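Local coordinates for protein adhesin competence repressor (Streptococcus pyogenes serotype M3, PDB 5JLU) that acts as a zinc-responsive transcription regulator of the MarR family, binding DNA through winged helix-turn-helix domains in a two-chain assembly, at residues 37-42 against 79-84; 52-57 against 95-100. All coordinates share one frame; numbering follows the deposited sequence.

Interaction 1 of 2, residues 37-42 against 79-84; sequences VKLTNT and VKQDML
The carboxamide of Q81 is the flat group here. L39 CD2 stands above its plane, offset beyond the edge between OE1 and NE2, 4.1 Å from Q81 NE2. V37 O and a bridging water lie nearer the plane and slightly to its other side, V37 O beyond OE1 and the water beyond NE2. The glutamine chain is extended (chi2 177°), which carries CD out toward 37-39. NE2 donates to the water, 3.2 Å away, and the same water donates to K38 O; a second NE2 bond runs back to S77 O in helix 68-80. Beside the amide, M83 bends at chi3 (109°) and turns its methyl toward 37-39. L39 CD2 meets M83 CE tip to tip at 4.1 Å, while V37 crosses M83 at about a right angle, CG1 to CE 3.7 Å. L39 and M83 also pack on L47 of helix 41-52 and L78 of helix 68-80. The latter helix ends in a Schellman motif with D82 at C-prime, and T40 N-caps the former, whose H45 binds zinc with H111 and H115. No direct hydrogen bond joins the segments. V37 O and Q81 OE1, both acceptors, sit 3.1 Å apart, probably a mildly repulsive pair; with V37 poorly ordered, the union rests on methyl contacts and one water.

Interaction 2 of 2, residues 52-57 against 95-100; sequences QQRLTN and VTYFEL
L55 O accepts a hydrogen bond from F98 N (3.2 Å, 167° at the hydrogen), the one direct hydrogen bond between strand 96-100 and the short, weakly bonded strand 55-56, which run antiparallel but well splayed; beyond it a water accepts from N57 N and donates to T96 O, 2.7 Å away. The guanidinium of R54 lies on one face of the Y97 ring, centres 4.5 Å apart and planes at 29°, an off-centre cation-pi stack in which NH1 sits toward the rim. A bend at chi3 (-34°) turns NE back from the otherwise extended chain. V95 CG1 takes the opposite ring face, 3.7 Å above the plane and also toward the rim. T56 CG2 reaches the same methyl at 3.5 Å and packs obliquely against the ring. E99 runs alongside R54, and E99 OE2 lies 3.3 Å from R54 CD, but the charged atoms stay apart and form no salt bridge. T56 OG1 caps D59 N at the start of helix 57-64. Strand 96-100 is central in the three-stranded sheet, pairing on its far side with 84-88 in the wing hairpin of the winged helix-turn-helix fold, while L55 and F98 point to the same face and pack on L50 of helix 41-52.

How the interactions relate
Interaction 1 is partly buried and interaction 2 lies at the surface, yet both belong to one winged helix-turn-helix domain and their segments alternate along the chain. Helix 41-52 is common to them: it starts within 37-42 and leads into 52-57. Likewise 79-84 ends at the first residue of strand 84-88, which pairs with 96-100, and the two contacts touch where L84 CD2 packs 3.5 Å from E99 O. Their chemistry differs accordingly. Methyl groups and a water close the first, near the zinc site; the second joins an edge strand to the wing by sparse backbone bonding and a charged group stacked on an aromatic ring.

Interaction 1 of 2, residues 37-42 against 79-84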
loop_
_atom_site.group_PDB
_atom_site.type_symbol
_atom_site.label_atom_id
_atom_site.label_comp_id
_atom_site.label_asym_id
_atom_site.label_seq_id
_atom_site.Cartn_x
_atom_site.Cartn_y
_atom_site.Cartn_z
ATOM N N VAL A 37 -19.287 -3.285 2.199
ATOM C CA VAL A 37 -18.923 -2.460 1.007
ATOM C C VAL A 37 -17.594 -2.890 0.304
ATOM O O VAL A 37 -17.558 -2.946 -0.939
ATOM C CB VAL A 37 -18.975 -0.898 1.271
ATOM C CG1 VAL A 37 -20.418 -0.415 1.449
ATOM C CG2 VAL A 37 -18.108 -0.447 2.450
ATOM N N LYS A 38 -16.530 -3.201 1.072
ATOM C CA LYS A 38 -15.188 -3.562 0.519
ATOM C C LYS A 38 -14.589 -2.461 -0.453
ATOM O O LYS A 38 -14.147 -2.757 -1.594
ATOM C CB LYS A 38 -15.254 -4.969 -0.136
ATOM C CG LYS A 38 -13.936 -5.596 -0.657
ATOM C CD LYS A 38 -13.685 -5.665 -2.193
ATOM C CE LYS A 38 -14.906 -5.608 -3.126
ATOM N NZ LYS A 38 -15.892 -6.713 -2.950
ATOM N N LEU A 39 -14.582 -1.198 -0.008
ATOM C CA LEU A 39 -14.012 -0.122 -0.847
ATOM C C LEU A 39 -12.493 -0.207 -1.006
ATOM O O LEU A 39 -11.809 -0.497 -0.079
ATOM C CB LEU A 39 -14.335 1.234 -0.293
ATOM C CG LEU A 39 -15.791 1.599 -0.148
ATOM C CD1 LEU A 39 -15.812 3.088 0.159
ATOM C CD2 LEU A 39 -16.664 1.281 -1.349
ATOM N N THR A 40 -11.977 0.083 -2.184
ATOM C CA THR A 40 -10.523 0.209 -2.382
ATOM C C THR A 40 -10.049 1.553 -1.891
ATOM O O THR A 40 -10.824 2.463 -1.716
ATOM C CB THR A 40 -10.189 0.138 -3.858
ATOM O OG1 THR A 40 -10.842 1.249 -4.550
ATOM C CG2 THR A 40 -10.685 -1.215 -4.401
ATOM N N ASN A 41 -8.749 1.690 -1.728
ATOM C CA ASN A 41 -8.192 2.959 -1.290
ATOM C C ASN A 41 -8.491 4.056 -2.305
ATOM O O ASN A 41 -8.771 5.196 -1.930
ATOM C CB ASN A 41 -6.693 2.844 -1.074
ATOM C CG ASN A 41 -6.373 1.935 0.105
ATOM O OD1 ASN A 41 -6.446 2.351 1.278
ATOM N ND2 ASN A 41 -6.051 0.687 -0.182
ATOM N N THR A 42 -8.525 3.677 -3.557
ATOM C CA THR A 42 -8.769 4.624 -4.620
ATOM C C THR A 42 -10.143 5.170 -4.409
ATOM O O THR A 42 -10.347 6.356 -4.469
ATOM C CB THR A 42 -8.719 3.938 -5.987
ATOM O OG1 THR A 42 -7.412 3.430 -6.193
ATOM C CG2 THR A 42 -9.039 4.870 -7.106
ATOM N N VAL A 79 -21.026 4.316 -7.944
ATOM C CA VAL A 79 -22.400 4.573 -8.348
ATOM C C VAL A 79 -23.213 3.272 -8.152
ATOM O O VAL A 79 -24.305 3.316 -7.586
ATOM C CB VAL A 79 -22.470 5.032 -9.782
ATOM C CG1 VAL A 79 -23.948 5.050 -10.286
ATOM C CG2 VAL A 79 -21.814 6.422 -9.964
ATOM N N LYS A 80 -22.668 2.128 -8.573
ATOM C CA LYS A 80 -23.358 0.834 -8.400
ATOM C C LYS A 80 -23.702 0.563 -6.931
ATOM O O LYS A 80 -24.765 0.067 -6.652
ATOM C CB LYS A 80 -22.564 -0.355 -8.987
ATOM C CG LYS A 80 -23.208 -1.760 -8.700
ATOM C CD LYS A 80 -22.210 -2.932 -8.708
ATOM C CE LYS A 80 -22.752 -4.177 -7.973
ATOM N NZ LYS A 80 -21.780 -4.779 -7.019
ATOM N N GLN A 81 -22.838 0.973 -6.004
ATOM C CA GLN A 81 -23.097 0.815 -4.556
ATOM C C GLN A 81 -23.834 1.969 -3.917
ATOM O O GLN A 81 -23.826 2.101 -2.688
ATOM C CB GLN A 81 -21.778 0.558 -3.839
ATOM C CG GLN A 81 -21.064 -0.684 -4.419
ATOM C CD GLN A 81 -19.687 -0.902 -3.742
ATOM O OE1 GLN A 81 -19.613 -1.384 -2.615
ATOM N NE2 GLN A 81 -18.617 -0.534 -4.415
ATOM N N ASP A 82 -24.456 2.819 -4.739
ATOM C CA ASP A 82 -25.246 3.936 -4.245
ATOM C C ASP A 82 -24.415 4.907 -3.395
ATOM O O ASP A 82 -24.912 5.496 -2.420
ATOM C CB ASP A 82 -26.427 3.391 -3.433
ATOM C CG ASP A 82 -27.386 2.556 -4.280
ATOM O OD1 ASP A 82 -27.767 2.978 -5.406
ATOM O OD2 ASP A 82 -27.757 1.458 -3.823
ATOM N N MET A 83 -23.158 5.096 -3.777
ATOM C CA MET A 83 -22.241 5.943 -2.999
ATOM C C MET A 83 -22.111 7.346 -3.593
ATOM O O MET A 83 -21.844 8.293 -2.889
ATOM C CB MET A 83 -20.883 5.215 -2.930
ATOM C CG MET A 83 -20.291 5.160 -1.558
ATOM S SD MET A 83 -21.306 4.270 -0.391
ATOM C CE MET A 83 -20.280 2.832 -0.230
ATOM N N LEU A 84 -22.274 7.469 -4.901
ATOM C CA LEU A 84 -22.094 8.732 -5.658
ATOM C C LEU A 84 -23.220 8.896 -6.607
ATOM O O LEU A 84 -23.752 7.920 -7.079
ATOM C CB LEU A 84 -20.832 8.701 -6.600
ATOM C CG LEU A 84 -19.449 8.743 -5.979
ATOM C CD1 LEU A 84 -18.290 8.777 -6.926
ATOM C CD2 LEU A 84 -19.375 9.905 -5.022
HETATM O O HOH W 1 -15.568 -1.560 -4.199
#

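Interaction 2 of 2, residues 52-57 against 95-100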
loop_
_atom_site.group_PDB
_atom_site.type_symbol
_atom_site.label_atom_id
_atom_site.label_comp_id
_atom_site.label_asym_id
_atom_site.label_seq_id
_atom_site.Cartn_x
_atom_site.Cartn_y
_atom_site.Cartn_z
ATOM N N GLN A 52 -15.264 17.304 0.024
ATOM C CA GLN A 52 -15.026 18.731 0.167
ATOM C C GLN A 52 -15.312 19.639 -1.036
ATOM O O GLN A 52 -15.470 20.830 -0.851
ATOM C CB GLN A 52 -13.627 18.962 0.687
ATOM C CG GLN A 52 -12.530 18.600 -0.284
ATOM C CD GLN A 52 -11.400 17.801 0.349
ATOM O OE1 GLN A 52 -11.603 17.046 1.318
ATOM N NE2 GLN A 52 -10.189 17.952 -0.212
ATOM N N GLN A 53 -15.406 19.108 -2.241
ATOM C CA GLN A 53 -15.965 19.863 -3.402
ATOM C C GLN A 53 -16.376 18.911 -4.519
ATOM O O GLN A 53 -15.820 17.795 -4.651
ATOM C CB GLN A 53 -14.943 20.862 -3.957
ATOM C CG GLN A 53 -13.656 20.206 -4.401
ATOM C CD GLN A 53 -12.492 21.173 -4.490
ATOM O OE1 GLN A 53 -12.587 22.203 -5.174
ATOM N NE2 GLN A 53 -11.372 20.846 -3.799
ATOM N N ARG A 54 -17.362 19.327 -5.308
ATOM C CA ARG A 54 -17.707 18.625 -6.527
ATOM C C ARG A 54 -16.492 18.659 -7.486
ATOM O O ARG A 54 -15.745 19.664 -7.538
ATOM C CB ARG A 54 -18.959 19.235 -7.177
ATOM C CG ARG A 54 -20.282 19.086 -6.377
ATOM C CD ARG A 54 -21.512 19.686 -7.124
ATOM N NE ARG A 54 -21.067 20.857 -7.894
ATOM C CZ ARG A 54 -21.555 21.304 -9.053
ATOM N NH1 ARG A 54 -20.968 22.359 -9.630
ATOM N NH2 ARG A 54 -22.608 20.731 -9.638
ATOM N N LEU A 55 -16.236 17.527 -8.174
ATOM C CA LEU A 55 -15.097 17.446 -9.101
ATOM C C LEU A 55 -15.459 16.557 -10.250
ATOM O O LEU A 55 -16.390 15.737 -10.160
ATOM C CB LEU A 55 -13.792 16.902 -8.423
ATOM C CG LEU A 55 -13.166 17.581 -7.195
ATOM C CD1 LEU A 55 -12.220 16.643 -6.405
ATOM C CD2 LEU A 55 -12.416 18.850 -7.594
ATOM N N THR A 56 -14.669 16.670 -11.300
ATOM C CA THR A 56 -14.808 15.802 -12.442
ATOM C C THR A 56 -13.926 14.578 -12.344
ATOM O O THR A 56 -12.989 14.515 -11.545
ATOM C CB THR A 56 -14.417 16.550 -13.758
ATOM O OG1 THR A 56 -13.101 17.108 -13.632
ATOM C CG2 THR A 56 -15.393 17.654 -14.041
ATOM N N ASN A 57 -14.181 13.645 -13.242
ATOM C CA ASN A 57 -13.322 12.519 -13.429
ATOM C C ASN A 57 -11.848 12.983 -13.584
ATOM O O ASN A 57 -10.914 12.511 -12.910
ATOM C CB ASN A 57 -13.838 11.698 -14.640
ATOM C CG ASN A 57 -12.915 10.547 -15.020
ATOM O OD1 ASN A 57 -13.286 9.372 -14.948
ATOM N ND2 ASN A 57 -11.686 10.889 -15.414
ATOM N N VAL A 95 -19.412 17.824 -19.338
ATOM C CA VAL A 95 -18.778 17.785 -18.024
ATOM C C VAL A 95 -19.716 17.159 -17.045
ATOM O O VAL A 95 -20.863 17.559 -16.931
ATOM C CB VAL A 95 -18.342 19.213 -17.558
ATOM C CG1 VAL A 95 -17.739 19.202 -16.176
ATOM C CG2 VAL A 95 -17.313 19.805 -18.525
ATOM N N THR A 96 -19.236 16.140 -16.349
ATOM C CA THR A 96 -20.000 15.557 -15.257
ATOM C C THR A 96 -19.265 15.752 -13.933
ATOM O O THR A 96 -18.073 15.383 -13.825
ATOM C CB THR A 96 -20.220 14.058 -15.428
ATOM O OG1 THR A 96 -20.816 13.844 -16.677
ATOM C CG2 THR A 96 -21.149 13.519 -14.356
ATOM N N TYR A 97 -20.024 16.204 -12.946
ATOM C CA TYR A 97 -19.594 16.382 -11.558
ATOM C C TYR A 97 -20.211 15.288 -10.697
ATOM O O TYR A 97 -21.408 14.950 -10.819
ATOM C CB TYR A 97 -20.106 17.697 -11.036
ATOM C CG TYR A 97 -19.398 18.862 -11.652
ATOM C CD1 TYR A 97 -18.024 19.072 -11.452
ATOM C CD2 TYR A 97 -20.077 19.736 -12.491
ATOM C CE1 TYR A 97 -17.355 20.143 -12.065
ATOM C CE2 TYR A 97 -19.414 20.813 -13.098
ATOM C CZ TYR A 97 -18.078 21.011 -12.892
ATOM O OH TYR A 97 -17.488 22.067 -13.538
ATOM N N PHE A 98 -19.394 14.776 -9.790
ATOM C CA PHE A 98 -19.810 13.778 -8.864
ATOM C C PHE A 98 -19.929 14.337 -7.480
ATOM O O PHE A 98 -19.231 15.284 -7.073
ATOM C CB PHE A 98 -18.878 12.583 -8.957
ATOM C CG PHE A 98 -19.045 11.830 -10.253
ATOM C CD1 PHE A 98 -20.136 11.015 -10.448
ATOM C CD2 PHE A 98 -18.171 12.006 -11.274
ATOM C CE1 PHE A 98 -20.342 10.341 -11.643
ATOM C CE2 PHE A 98 -18.374 11.356 -12.483
ATOM C CZ PHE A 98 -19.425 10.518 -12.658
ATOM N N GLU A 99 -20.905 13.811 -6.790
ATOM C CA GLU A 99 -21.021 14.085 -5.379
ATOM C C GLU A 99 -21.586 12.922 -4.602
ATOM O O GLU A 99 -22.194 11.996 -5.146
ATOM C CB GLU A 99 -21.858 15.332 -5.167
ATOM C CG GLU A 99 -23.325 15.150 -5.401
ATOM C CD GLU A 99 -24.065 16.494 -5.546
ATOM O OE1 GLU A 99 -25.292 16.391 -5.702
ATOM O OE2 GLU A 99 -23.444 17.609 -5.498
ATOM N N LEU A 100 -21.349 13.008 -3.317
ATOM C CA LEU A 100 -21.651 11.936 -2.406
ATOM C C LEU A 100 -23.181 11.832 -2.202
ATOM O O LEU A 100 -23.858 12.856 -2.107
ATOM C CB LEU A 100 -20.967 12.260 -1.057
ATOM C CG LEU A 100 -19.565 11.672 -0.774
ATOM C CD1 LEU A 100 -18.543 12.131 -1.780
ATOM C CD2 LEU A 100 -19.160 12.051 0.637
HETATM O O HOH W 2 -16.425 13.563 -14.877
#